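Local coordinates for protein halogenase PltM (Pseudomonas fluorescens, PDB 6BZN) that is a flavin-dependent halogenase that can attach chlorine, bromine or iodine to phenolic substrates, at residues A[48-53]-A[157-162]; A[71-76]-A[429-434]; A[322-327]-A[343-348]; A[410-415]-A[490-495]. All coordinates share one frame; numbering follows the deposited sequence. Where two conformers were deposited one is given.

Overall arrangement
From the N terminus, the first contact opens on strand 49-52. Contact 1 pairs it with strand 157-159 in the parallel sheet of the flavin-binding fold and so closes a loop of about a hundred residues. Contact 2 opens inside that loop, on helix 68-81, and closes only at helix 410-441, so the two contacts cross. Contact 3 nests inside the long loop of contact 2 and joins two nearby loop segments, 322-327 and 343-348. Contact 4 begins on the same helix 410-441, before contact 2 closes, and ends on helix 488-502, so it crosses contact 2. Contacts 1 and 4 lie on opposite sides of the chain's centre, their own centres about 49 Å apart.

Contact 1 (A[48-53]-A[157-162]); sequences NVLILD and ESRQNI
Glu-157 lies alongside Leu-50, the two side chains pointing the same way from neighbouring parallel strands. Glu-157 CB sits 3.8 Å from Leu-50 CD1. With CG anti to the backbone N (chi1 -177°) and the chain extended beyond it, the acid runs past the same methyl: Glu-157 CG comes to 3.6 Å of Leu-50 CD1, and CD and OE2 are hardly farther off. At the tip Glu-157 OE2 forms a salt bridge with Arg-159 NE at 3.0 Å, met on the anti side and 34° out of the carboxylate plane, while OE1 bonds to Tyr-24 OH. Leu-50 CD2 lies over one face of the guanidinium, so the ion pair rests on an aliphatic floor. An alanine in place of Glu-157 would probably leave Arg-159 without its carboxylate mate, Tyr-24 OH without its bond to OE1, and Leu-50 CD1 without the CG, CD and OE2 that run past it. The backbones pair Leu-50, Ile-51 and Leu-52 with Glu-157, Ser-158 and Arg-159. These strands lie at one border of the five-stranded parallel sheet of a Rossmann-type FAD-binding fold, 157-159 outermost. The ladder alternates: Ile-51 N bonds to Glu-157 O at 2.7 Å, and Arg-159 N returns a bond to Ile-51 O at 2.9 Å. Beyond the ladder, Ile-162 N reaches back to Asp-53 O at 3.2 Å, and its CD1 packs on Leu-52 CB. Asp-53, an FAD-binding residue that follows strand 49-52, turns its carboxylate to partners elsewhere: OD2 joins Ser-31 OG and forms a salt bridge with Arg-59, another FAD-binding residue.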
# COMPACT_ATOMS: atom_id res chain seq x y z
N ASN A 48 16.24 14.16 -18.85
CA ASN A 48 17.03 14.83 -17.83
C ASN A 48 16.09 15.09 -16.66
O ASN A 48 15.13 15.85 -16.79
CB ASN A 48 17.59 16.15 -18.40
CG ASN A 48 18.72 16.73 -17.56
OD1 ASN A 48 19.27 16.08 -16.66
ND2 ASN A 48 19.09 17.98 -17.86
N VAL A 49 16.35 14.45 -15.52
CA VAL A 49 15.44 14.47 -14.38
C VAL A 49 16.12 15.09 -13.18
O VAL A 49 17.31 14.84 -12.96
CB VAL A 49 15.02 13.02 -14.05
CG1 VAL A 49 14.19 12.97 -12.79
CG2 VAL A 49 14.26 12.43 -15.23
N LEU A 50 15.37 15.89 -12.42
CA LEU A 50 15.83 16.47 -11.17
C LEU A 50 14.86 16.06 -10.07
O LEU A 50 13.66 16.37 -10.14
CB LEU A 50 15.88 17.99 -11.24
CG LEU A 50 16.31 18.69 -9.94
CD1 LEU A 50 17.70 18.23 -9.50
CD2 LEU A 50 16.26 20.20 -10.13
N ILE A 51 15.40 15.37 -9.06
CA ILE A 51 14.64 14.99 -7.89
C ILE A 51 14.96 15.96 -6.76
O ILE A 51 16.13 16.13 -6.40
CB ILE A 51 14.98 13.55 -7.47
CG1 ILE A 51 14.67 12.58 -8.61
CG2 ILE A 51 14.21 13.15 -6.21
CD1 ILE A 51 15.15 11.17 -8.36
N LEU A 52 13.92 16.56 -6.18
CA LEU A 52 14.05 17.52 -5.08
C LEU A 52 13.42 16.96 -3.84
O LEU A 52 12.32 16.44 -3.92
CB LEU A 52 13.31 18.81 -5.43
CG LEU A 52 13.81 19.55 -6.66
CD1 LEU A 52 12.91 20.75 -6.93
CD2 LEU A 52 15.27 19.97 -6.50
N ASP A 53 14.08 17.07 -2.69
CA ASP A 53 13.47 16.64 -1.42
C ASP A 53 13.90 17.57 -0.30
O ASP A 53 15.09 17.91 -0.20
CB ASP A 53 13.89 15.21 -1.07
CG ASP A 53 12.92 14.52 -0.10
OD1 ASP A 53 12.26 15.21 0.72
OD2 ASP A 53 12.80 13.27 -0.17
N GLU A 157 19.44 13.60 -11.45
CA GLU A 157 20.05 14.49 -10.46
C GLU A 157 19.15 14.55 -9.24
O GLU A 157 17.93 14.48 -9.37
CB GLU A 157 20.29 15.88 -11.03
CG GLU A 157 20.99 16.84 -10.07
CD GLU A 157 21.18 18.25 -10.63
OE1 GLU A 157 21.22 18.39 -11.89
OE2 GLU A 157 21.29 19.19 -9.80
N SER A 158 19.76 14.68 -8.06
CA SER A 158 19.05 14.75 -6.79
C SER A 158 19.63 15.86 -5.94
O SER A 158 20.85 15.97 -5.83
CB SER A 158 19.18 13.43 -6.04
OG SER A 158 18.69 13.54 -4.73
N ARG A 159 18.76 16.69 -5.37
CA ARG A 159 19.13 17.68 -4.36
C ARG A 159 18.27 17.40 -3.14
O ARG A 159 17.03 17.48 -3.20
CB ARG A 159 18.91 19.10 -4.84
CG ARG A 159 19.62 19.41 -6.14
CD ARG A 159 19.53 20.88 -6.52
NE ARG A 159 19.80 21.06 -7.95
CZ ARG A 159 19.83 22.23 -8.59
NH1 ARG A 159 19.63 23.37 -7.95
NH2 ARG A 159 20.07 22.24 -9.89
N GLN A 160 18.96 17.07 -2.04
CA GLN A 160 18.38 16.77 -0.74
C GLN A 160 18.44 17.98 0.16
O GLN A 160 19.21 18.92 -0.10
CB GLN A 160 19.20 15.67 -0.07
CG GLN A 160 19.34 14.40 -0.89
CD GLN A 160 18.30 13.38 -0.52
OE1 GLN A 160 18.47 12.68 0.48
NE2 GLN A 160 17.23 13.29 -1.30
N ASN A 161 17.65 17.95 1.23
CA ASN A 161 17.68 19.01 2.25
C ASN A 161 17.46 20.42 1.69
O ASN A 161 18.05 21.38 2.16
CB ASN A 161 19.00 18.92 3.04
CG ASN A 161 18.92 19.59 4.39
OD1 ASN A 161 17.86 19.64 5.00
ND2 ASN A 161 20.05 20.09 4.87
N ILE A 162 16.62 20.53 0.65
CA ILE A 162 16.35 21.82 -0.01
C ILE A 162 15.05 22.40 0.50
O ILE A 162 14.29 21.73 1.19
CB ILE A 162 16.39 21.77 -1.57
CG1 ILE A 162 15.46 20.70 -2.17
CG2 ILE A 162 17.81 21.55 -2.06
CD1 ILE A 162 13.98 20.99 -2.04

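Contact 2 (A[71-76]-A[429-434]); sequences GFLLRL and AFLQKL
Leu-431 and Phe-72 meet where two helices, 68-81 and 410-441, pack nearly parallel, the axes of their touching segments 18° apart and 9.5 Å from each other. Phe-72 has CG anti to its carbonyl carbon (chi1 -75°), which sends the ring across to Gln-432. That glutamine lays its aliphatic part over one ring face: Gln-432 CB stands 3.9 Å from the Phe-72 ring centroid in a CH-pi contact, and CG and CD continue toward the rim at CE1 and CZ. The amide plane is turned 45° against the ring, so the pair is not stacked flat. At the root of the ring, Phe-72 CB touches Leu-431 CB at 3.9 Å. Leu-431 then reaches between two leucines of the facing helix. It crosses Leu-73 obliquely, CD2 against CD2 at 3.9 Å, and meets Leu-76 at about a right angle, where Leu-431 CD2 is 4.1 Å from Leu-76 CD1. The buried leucine layer extends to Phe-358 and Leu-362 of helix 352-374 beside Leu-73, and to Phe-447 of helix 444-452, which touches both Leu-76 and Leu-434. At the more polar border a water lies in the plane of the Phe-72 ring, at its edge. The water accepts a bond from Arg-75 NH1 at 3.0 Å and a weak one from Gln-432 NE2 at 3.4 Å.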
# COMPACT_ATOMS: atom_id res chain seq x y z
N GLY A 71 4.58 -6.76 -5.73
CA GLY A 71 5.72 -7.50 -6.26
C GLY A 71 5.67 -7.63 -7.77
O GLY A 71 6.67 -7.42 -8.44
N PHE A 72 4.50 -7.96 -8.31
CA PHE A 72 4.32 -8.03 -9.76
C PHE A 72 4.53 -6.68 -10.42
O PHE A 72 5.13 -6.62 -11.47
CB PHE A 72 2.95 -8.59 -10.16
CG PHE A 72 2.83 -10.08 -9.97
CD1 PHE A 72 3.70 -10.96 -10.62
CD2 PHE A 72 1.83 -10.62 -9.16
CE1 PHE A 72 3.59 -12.33 -10.44
CE2 PHE A 72 1.72 -11.99 -8.98
CZ PHE A 72 2.60 -12.84 -9.61
N LEU A 73 4.06 -5.61 -9.77
CA LEU A 73 4.24 -4.26 -10.29
C LEU A 73 5.70 -3.84 -10.32
O LEU A 73 6.14 -3.22 -11.28
CB LEU A 73 3.38 -3.25 -9.51
CG LEU A 73 1.89 -3.47 -9.74
CD1 LEU A 73 1.09 -2.77 -8.66
CD2 LEU A 73 1.47 -3.05 -11.15
N LEU A 74 6.46 -4.19 -9.29
CA LEU A 74 7.90 -3.88 -9.32
C LEU A 74 8.58 -4.64 -10.45
O LEU A 74 9.42 -4.09 -11.16
CB LEU A 74 8.58 -4.19 -7.99
CG LEU A 74 8.29 -3.19 -6.86
CD1 LEU A 74 8.73 -3.79 -5.53
CD2 LEU A 74 8.97 -1.85 -7.09
N ARG A 75 8.22 -5.91 -10.62
CA ARG A 75 8.78 -6.71 -11.71
C ARG A 75 8.38 -6.16 -13.08
O ARG A 75 9.20 -6.15 -14.00
CB ARG A 75 8.38 -8.19 -11.57
CG ARG A 75 9.10 -8.93 -10.43
CD ARG A 75 8.48 -10.30 -10.13
NE ARG A 75 8.81 -11.31 -11.14
CZ ARG A 75 8.16 -12.47 -11.34
NH1 ARG A 75 7.11 -12.84 -10.61
NH2 ARG A 75 8.58 -13.28 -12.31
N LEU A 76 7.13 -5.68 -13.20
CA LEU A 76 6.68 -5.05 -14.44
C LEU A 76 7.48 -3.76 -14.74
O LEU A 76 7.92 -3.54 -15.87
CB LEU A 76 5.19 -4.75 -14.40
CG LEU A 76 4.27 -5.96 -14.60
CD1 LEU A 76 2.85 -5.66 -14.16
CD2 LEU A 76 4.30 -6.41 -16.07
N ALA A 429 -3.32 -12.41 -10.38
CA ALA A 429 -3.26 -13.29 -11.55
C ALA A 429 -3.23 -12.47 -12.84
O ALA A 429 -2.47 -12.81 -13.75
CB ALA A 429 -4.42 -14.28 -11.55
N PHE A 430 -4.03 -11.40 -12.91
CA PHE A 430 -4.05 -10.54 -14.09
C PHE A 430 -2.68 -9.90 -14.35
O PHE A 430 -2.16 -9.91 -15.47
CB PHE A 430 -5.12 -9.45 -14.02
CG PHE A 430 -5.38 -8.79 -15.33
CD1 PHE A 430 -6.33 -9.31 -16.21
CD2 PHE A 430 -4.65 -7.67 -15.72
CE1 PHE A 430 -6.56 -8.72 -17.44
CE2 PHE A 430 -4.88 -7.07 -16.96
CZ PHE A 430 -5.83 -7.60 -17.82
N LEU A 431 -2.08 -9.35 -13.29
CA LEU A 431 -0.75 -8.74 -13.40
C LEU A 431 0.31 -9.79 -13.77
O LEU A 431 1.18 -9.52 -14.59
CB LEU A 431 -0.37 -8.03 -12.11
CG LEU A 431 -1.22 -6.82 -11.70
CD1 LEU A 431 -0.92 -6.44 -10.25
CD2 LEU A 431 -1.01 -5.65 -12.64
N GLN A 432 0.21 -10.98 -13.20
CA GLN A 432 1.15 -12.06 -13.50
C GLN A 432 1.15 -12.39 -15.00
O GLN A 432 2.20 -12.61 -15.59
CB GLN A 432 0.80 -13.30 -12.69
CG GLN A 432 1.75 -14.47 -12.87
CD GLN A 432 1.49 -15.58 -11.87
OE1 GLN A 432 0.36 -15.79 -11.44
NE2 GLN A 432 2.55 -16.27 -11.47
N LYS A 433 -0.04 -12.44 -15.59
CA LYS A 433 -0.23 -12.68 -17.03
C LYS A 433 0.37 -11.57 -17.90
O LYS A 433 1.08 -11.87 -18.89
CB LYS A 433 -1.73 -12.88 -17.32
CG LYS A 433 -2.14 -13.00 -18.78
CD LYS A 433 -3.63 -13.38 -18.90
CE LYS A 433 -4.06 -13.74 -20.32
NZ LYS A 433 -3.67 -12.72 -21.34
N LEU A 434 0.12 -10.31 -17.53
CA LEU A 434 0.73 -9.15 -18.22
C LEU A 434 2.26 -9.25 -18.23
O LEU A 434 2.89 -8.97 -19.26
CB LEU A 434 0.31 -7.83 -17.56
CG LEU A 434 -1.12 -7.32 -17.70
CD1 LEU A 434 -1.35 -6.08 -16.85
CD2 LEU A 434 -1.44 -7.04 -19.16
O HOH W 1 5.58 -14.93 -12.17

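Contact 3 (A[322-327]-A[343-348]); sequences PRINYR and TGFIDP
Tyr-326 and Phe-345 form a single antiparallel hydrogen-bonded bridge between two loop segments, and the packing is tight here. Tyr-326 N bonds to Phe-345 O at 3.0 Å, and Phe-345 N returns a bond to Tyr-326 O at 2.9 Å. The tyrosine places CG between its backbone N and carbonyl carbon (chi1 54°), which folds the ring back across the facing segment, over Gly-344 and Phe-345. One ring face then covers Phe-345 N, offset toward the rim, and Phe-345 CB makes an off-centre CH-pi contact. Gly-344 CA lies 3.5 Å from Tyr-326 CE1, and a side chain there would run tightly against Tyr-326 O. The tyrosine hydroxyl is held by Gln-341 O. Next to the bridge, Asn-325 ND2 bonds to Ile-346 O at 2.7 Å, rather bent at 134°, while its OD1 takes Arg-323 NE on a lone pair. The buried OD1 is thus gripped by that arginine and by Thr-215 N, which fixes the rotation of the amide. Ile-324 belongs to the same packed part, its CD1 resting on Pro-348 CD at 3.6 Å. The looser side is the partly exposed Phe-345 ring: it presents its edge to Ile-324 O, but its CE2 stays 4.3 Å from Ile-324 CD1. At the far end Arg-327 has its CB directed away from 343-348, and its guanidinium forms a salt bridge with Glu-209. Tyr-326 and, just before segment 343-348, Gln-341 contact additional FAD molecules in other structures of this protein, so the bridge helps shape a flavin-contacting surface.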
# COMPACT_ATOMS: atom_id res chain seq x y z
N PRO A 322 -3.68 12.18 13.45
CA PRO A 322 -5.10 12.16 13.86
C PRO A 322 -6.12 11.81 12.76
O PRO A 322 -7.21 11.29 13.06
CB PRO A 322 -5.34 13.58 14.41
CG PRO A 322 -4.31 14.41 13.71
CD PRO A 322 -3.10 13.54 13.61
N ARG A 323 -5.79 12.13 11.52
CA ARG A 323 -6.59 11.69 10.40
C ARG A 323 -5.77 11.41 9.16
O ARG A 323 -5.25 12.32 8.50
CB ARG A 323 -7.68 12.67 10.03
CG ARG A 323 -8.46 12.08 8.87
CD ARG A 323 -9.86 12.52 8.76
NE ARG A 323 -10.63 11.60 7.92
CZ ARG A 323 -11.84 11.86 7.46
NH1 ARG A 323 -12.44 13.00 7.77
NH2 ARG A 323 -12.48 10.96 6.72
N ILE A 324 -5.73 10.14 8.79
CA ILE A 324 -4.85 9.69 7.72
C ILE A 324 -5.48 9.65 6.33
O ILE A 324 -4.77 9.43 5.35
CB ILE A 324 -4.20 8.34 8.09
CG1 ILE A 324 -5.22 7.20 8.09
CG2 ILE A 324 -3.50 8.45 9.44
CD1 ILE A 324 -4.64 5.88 8.54
N ASN A 325 -6.78 9.91 6.23
CA ASN A 325 -7.54 9.69 5.01
C ASN A 325 -7.74 10.98 4.23
O ASN A 325 -8.13 11.98 4.81
CB ASN A 325 -8.92 9.10 5.30
CG ASN A 325 -8.99 8.42 6.65
OD1 ASN A 325 -9.31 9.06 7.66
ND2 ASN A 325 -8.66 7.13 6.70
N TYR A 326 -7.54 10.92 2.92
CA TYR A 326 -7.82 12.06 2.04
C TYR A 326 -7.92 11.57 0.62
O TYR A 326 -7.44 10.47 0.31
CB TYR A 326 -6.75 13.14 2.19
CG TYR A 326 -5.33 12.67 1.98
CD1 TYR A 326 -4.76 12.65 0.71
CD2 TYR A 326 -4.57 12.23 3.04
CE1 TYR A 326 -3.45 12.21 0.51
CE2 TYR A 326 -3.26 11.77 2.85
CZ TYR A 326 -2.71 11.77 1.59
OH TYR A 326 -1.43 11.32 1.42
N ARG A 327 -8.57 12.36 -0.22
CA ARG A 327 -8.65 12.10 -1.64
C ARG A 327 -8.48 13.42 -2.37
O ARG A 327 -8.35 14.47 -1.73
CB ARG A 327 -9.98 11.43 -2.00
CG ARG A 327 -11.21 12.28 -1.77
CD ARG A 327 -12.48 11.61 -2.27
NE ARG A 327 -13.56 12.60 -2.18
CZ ARG A 327 -13.97 13.41 -3.16
NH1 ARG A 327 -13.44 13.37 -4.39
NH2 ARG A 327 -14.93 14.28 -2.90
N THR A 343 -2.07 12.29 -3.88
CA THR A 343 -3.46 12.39 -4.33
C THR A 343 -4.46 11.92 -3.30
O THR A 343 -5.46 12.60 -3.02
CB THR A 343 -3.67 11.52 -5.60
OG1 THR A 343 -2.73 11.93 -6.59
CG2 THR A 343 -5.05 11.66 -6.16
N GLY A 344 -4.22 10.73 -2.76
CA GLY A 344 -5.14 10.14 -1.82
C GLY A 344 -4.53 9.03 -1.01
O GLY A 344 -3.63 8.34 -1.48
N PHE A 345 -5.00 8.87 0.22
CA PHE A 345 -4.62 7.75 1.07
C PHE A 345 -5.79 7.34 1.93
O PHE A 345 -6.54 8.19 2.37
CB PHE A 345 -3.44 8.11 1.96
CG PHE A 345 -2.89 6.94 2.72
CD1 PHE A 345 -2.10 6.01 2.06
CD2 PHE A 345 -3.16 6.75 4.06
CE1 PHE A 345 -1.57 4.91 2.74
CE2 PHE A 345 -2.64 5.67 4.75
CZ PHE A 345 -1.83 4.75 4.08
N ILE A 346 -5.93 6.04 2.19
CA ILE A 346 -7.06 5.56 2.99
C ILE A 346 -6.60 4.99 4.32
O ILE A 346 -6.97 5.51 5.37
CB ILE A 346 -7.90 4.54 2.19
CG1 ILE A 346 -8.46 5.19 0.90
CG2 ILE A 346 -9.02 3.98 3.04
CD1 ILE A 346 -9.36 6.41 1.09
N ASP A 347 -5.80 3.93 4.30
CA ASP A 347 -5.43 3.26 5.54
C ASP A 347 -4.29 2.29 5.26
O ASP A 347 -4.15 1.82 4.14
CB ASP A 347 -6.65 2.51 6.10
CG ASP A 347 -6.54 2.17 7.59
OD1 ASP A 347 -5.96 1.10 7.89
OD2 ASP A 347 -7.07 2.93 8.46
N PRO A 348 -3.47 1.98 6.28
CA PRO A 348 -2.50 0.90 6.08
C PRO A 348 -3.11 -0.48 5.83
O PRO A 348 -2.42 -1.36 5.29
CB PRO A 348 -1.71 0.89 7.39
CG PRO A 348 -2.55 1.66 8.37
CD PRO A 348 -3.25 2.69 7.55

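Contact 4 (A[410-415]-A[490-495]); sequences FHLWNV and ETANAL
Val-415 has CG1 anti to its backbone N (chi1 -178°) and Leu-412 has CG in the same position (chi1 177°), which carries both side chains over to the 490-495 helix. Val-415 CG1 comes within 3.5 Å of Leu-495 CB and equally close to Ala-492 O, while its CG2 faces Ala-492 CB at 4.1 Å. One methyl of Leu-412, CD1, serves three partners. It meets Thr-491 CG2 at 3.7 Å, lies beside Ala-492 N, and reaches Leu-495 CD1 at 3.8 Å. The small side chain of Ala-492 is consistent with the close approach of the backbones, its CA lying 4.8 Å from Leu-412 CA, and the segment axes run 15° from parallel. At the exposed border His-411 brings CD2 to within 3.6 Å of Ala-492 CB, and Val-415 CG2 lies over one face of the imidazole, so that ring bridges the valine and the alanine. A glycine in place of Val-415 would probably open a gap beside Leu-495 CB and take away the methyl that backs the His-411 ring. These are helices 410-441 and 488-502, two near-parallel members of the C-terminal helical part. Helix 465-483 also touches Thr-491 and Leu-495, through Val-477, Met-478 and Ala-481 on the former and Ser-474 on the latter. No hydrogen bond crosses between the segments, and the hydroxyl of Thr-491 turns to Pro-487 O in a weak bond within its own helix region. Cohesion here therefore rests on van der Waals packing of aliphatic groups, with the imidazole closing the solvent-side border.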
# COMPACT_ATOMS: atom_id res chain seq x y z
N PHE A 410 -15.83 -11.97 14.76
CA PHE A 410 -14.90 -12.83 14.04
C PHE A 410 -15.56 -13.56 12.87
O PHE A 410 -14.99 -13.59 11.78
CB PHE A 410 -14.18 -13.86 14.91
CG PHE A 410 -13.41 -14.83 14.08
CD1 PHE A 410 -12.24 -14.40 13.44
CD2 PHE A 410 -13.90 -16.10 13.81
CE1 PHE A 410 -11.55 -15.26 12.60
CE2 PHE A 410 -13.21 -16.96 12.97
CZ PHE A 410 -12.04 -16.54 12.36
N HIS A 411 -16.73 -14.17 13.09
CA HIS A 411 -17.39 -14.90 12.00
C HIS A 411 -17.65 -13.98 10.81
O HIS A 411 -17.39 -14.34 9.65
CB HIS A 411 -18.69 -15.59 12.48
CG HIS A 411 -19.40 -16.34 11.40
ND1 HIS A 411 -18.88 -17.46 10.80
CD2 HIS A 411 -20.59 -16.10 10.79
CE1 HIS A 411 -19.71 -17.89 9.87
NE2 HIS A 411 -20.75 -17.08 9.83
N LEU A 412 -18.11 -12.76 11.08
CA LEU A 412 -18.33 -11.76 10.04
C LEU A 412 -17.02 -11.44 9.32
O LEU A 412 -16.97 -11.44 8.08
CB LEU A 412 -18.97 -10.50 10.62
CG LEU A 412 -19.22 -9.31 9.68
CD1 LEU A 412 -20.05 -9.71 8.48
CD2 LEU A 412 -19.88 -8.18 10.46
N TRP A 413 -15.95 -11.23 10.09
CA TRP A 413 -14.64 -11.00 9.49
C TRP A 413 -14.24 -12.17 8.59
O TRP A 413 -13.79 -11.97 7.46
CB TRP A 413 -13.53 -10.74 10.53
CG TRP A 413 -12.26 -10.58 9.83
CD1 TRP A 413 -11.27 -11.51 9.68
CD2 TRP A 413 -11.85 -9.45 9.06
NE1 TRP A 413 -10.27 -11.01 8.89
CE2 TRP A 413 -10.60 -9.75 8.50
CE3 TRP A 413 -12.43 -8.20 8.81
CZ2 TRP A 413 -9.90 -8.83 7.71
CZ3 TRP A 413 -11.74 -7.29 8.02
CH2 TRP A 413 -10.49 -7.61 7.47
N ASN A 414 -14.42 -13.39 9.09
CA ASN A 414 -14.03 -14.57 8.33
C ASN A 414 -14.75 -14.59 6.98
O ASN A 414 -14.10 -14.77 5.94
CB ASN A 414 -14.30 -15.84 9.18
CG ASN A 414 -13.94 -17.13 8.47
OD1 ASN A 414 -13.20 -17.15 7.50
ND2 ASN A 414 -14.50 -18.23 8.97
N VAL A 415 -16.06 -14.36 6.98
CA VAL A 415 -16.80 -14.33 5.71
C VAL A 415 -16.30 -13.16 4.84
O VAL A 415 -15.99 -13.34 3.66
CB VAL A 415 -18.33 -14.23 5.91
CG1 VAL A 415 -19.01 -14.25 4.56
CG2 VAL A 415 -18.85 -15.42 6.73
N GLU A 490 -26.78 -12.09 10.40
CA GLU A 490 -27.52 -11.80 9.17
C GLU A 490 -26.58 -11.29 8.08
O GLU A 490 -26.66 -11.70 6.92
CB GLU A 490 -28.58 -10.74 9.44
CG GLU A 490 -29.39 -10.31 8.23
CD GLU A 490 -30.24 -9.10 8.54
OE1 GLU A 490 -29.83 -7.98 8.19
OE2 GLU A 490 -31.31 -9.28 9.17
N THR A 491 -25.73 -10.36 8.46
CA THR A 491 -24.76 -9.76 7.55
C THR A 491 -23.79 -10.83 7.02
O THR A 491 -23.61 -10.95 5.81
CB THR A 491 -24.02 -8.62 8.27
OG1 THR A 491 -24.99 -7.72 8.83
CG2 THR A 491 -23.09 -7.88 7.33
N ALA A 492 -23.21 -11.62 7.91
CA ALA A 492 -22.29 -12.70 7.50
C ALA A 492 -22.97 -13.64 6.52
O ALA A 492 -22.39 -14.03 5.50
CB ALA A 492 -21.79 -13.46 8.71
N ASN A 493 -24.22 -13.99 6.80
CA ASN A 493 -24.94 -14.89 5.91
C ASN A 493 -25.22 -14.30 4.53
O ASN A 493 -25.10 -14.99 3.53
CB ASN A 493 -26.25 -15.35 6.53
CG ASN A 493 -26.91 -16.43 5.70
OD1 ASN A 493 -26.44 -17.56 5.65
ND2 ASN A 493 -27.98 -16.07 4.99
N ALA A 494 -25.60 -13.02 4.50
CA ALA A 494 -25.81 -12.29 3.25
C ALA A 494 -24.53 -12.26 2.41
O ALA A 494 -24.56 -12.49 1.19
CB ALA A 494 -26.32 -10.88 3.53
N LEU A 495 -23.39 -12.01 3.07
CA LEU A 495 -22.10 -12.09 2.37
C LEU A 495 -21.82 -13.50 1.83
O LEU A 495 -21.40 -13.65 0.70
CB LEU A 495 -20.94 -11.63 3.26
CG LEU A 495 -20.90 -10.17 3.70
CD1 LEU A 495 -19.75 -9.98 4.69
CD2 LEU A 495 -20.77 -9.23 2.52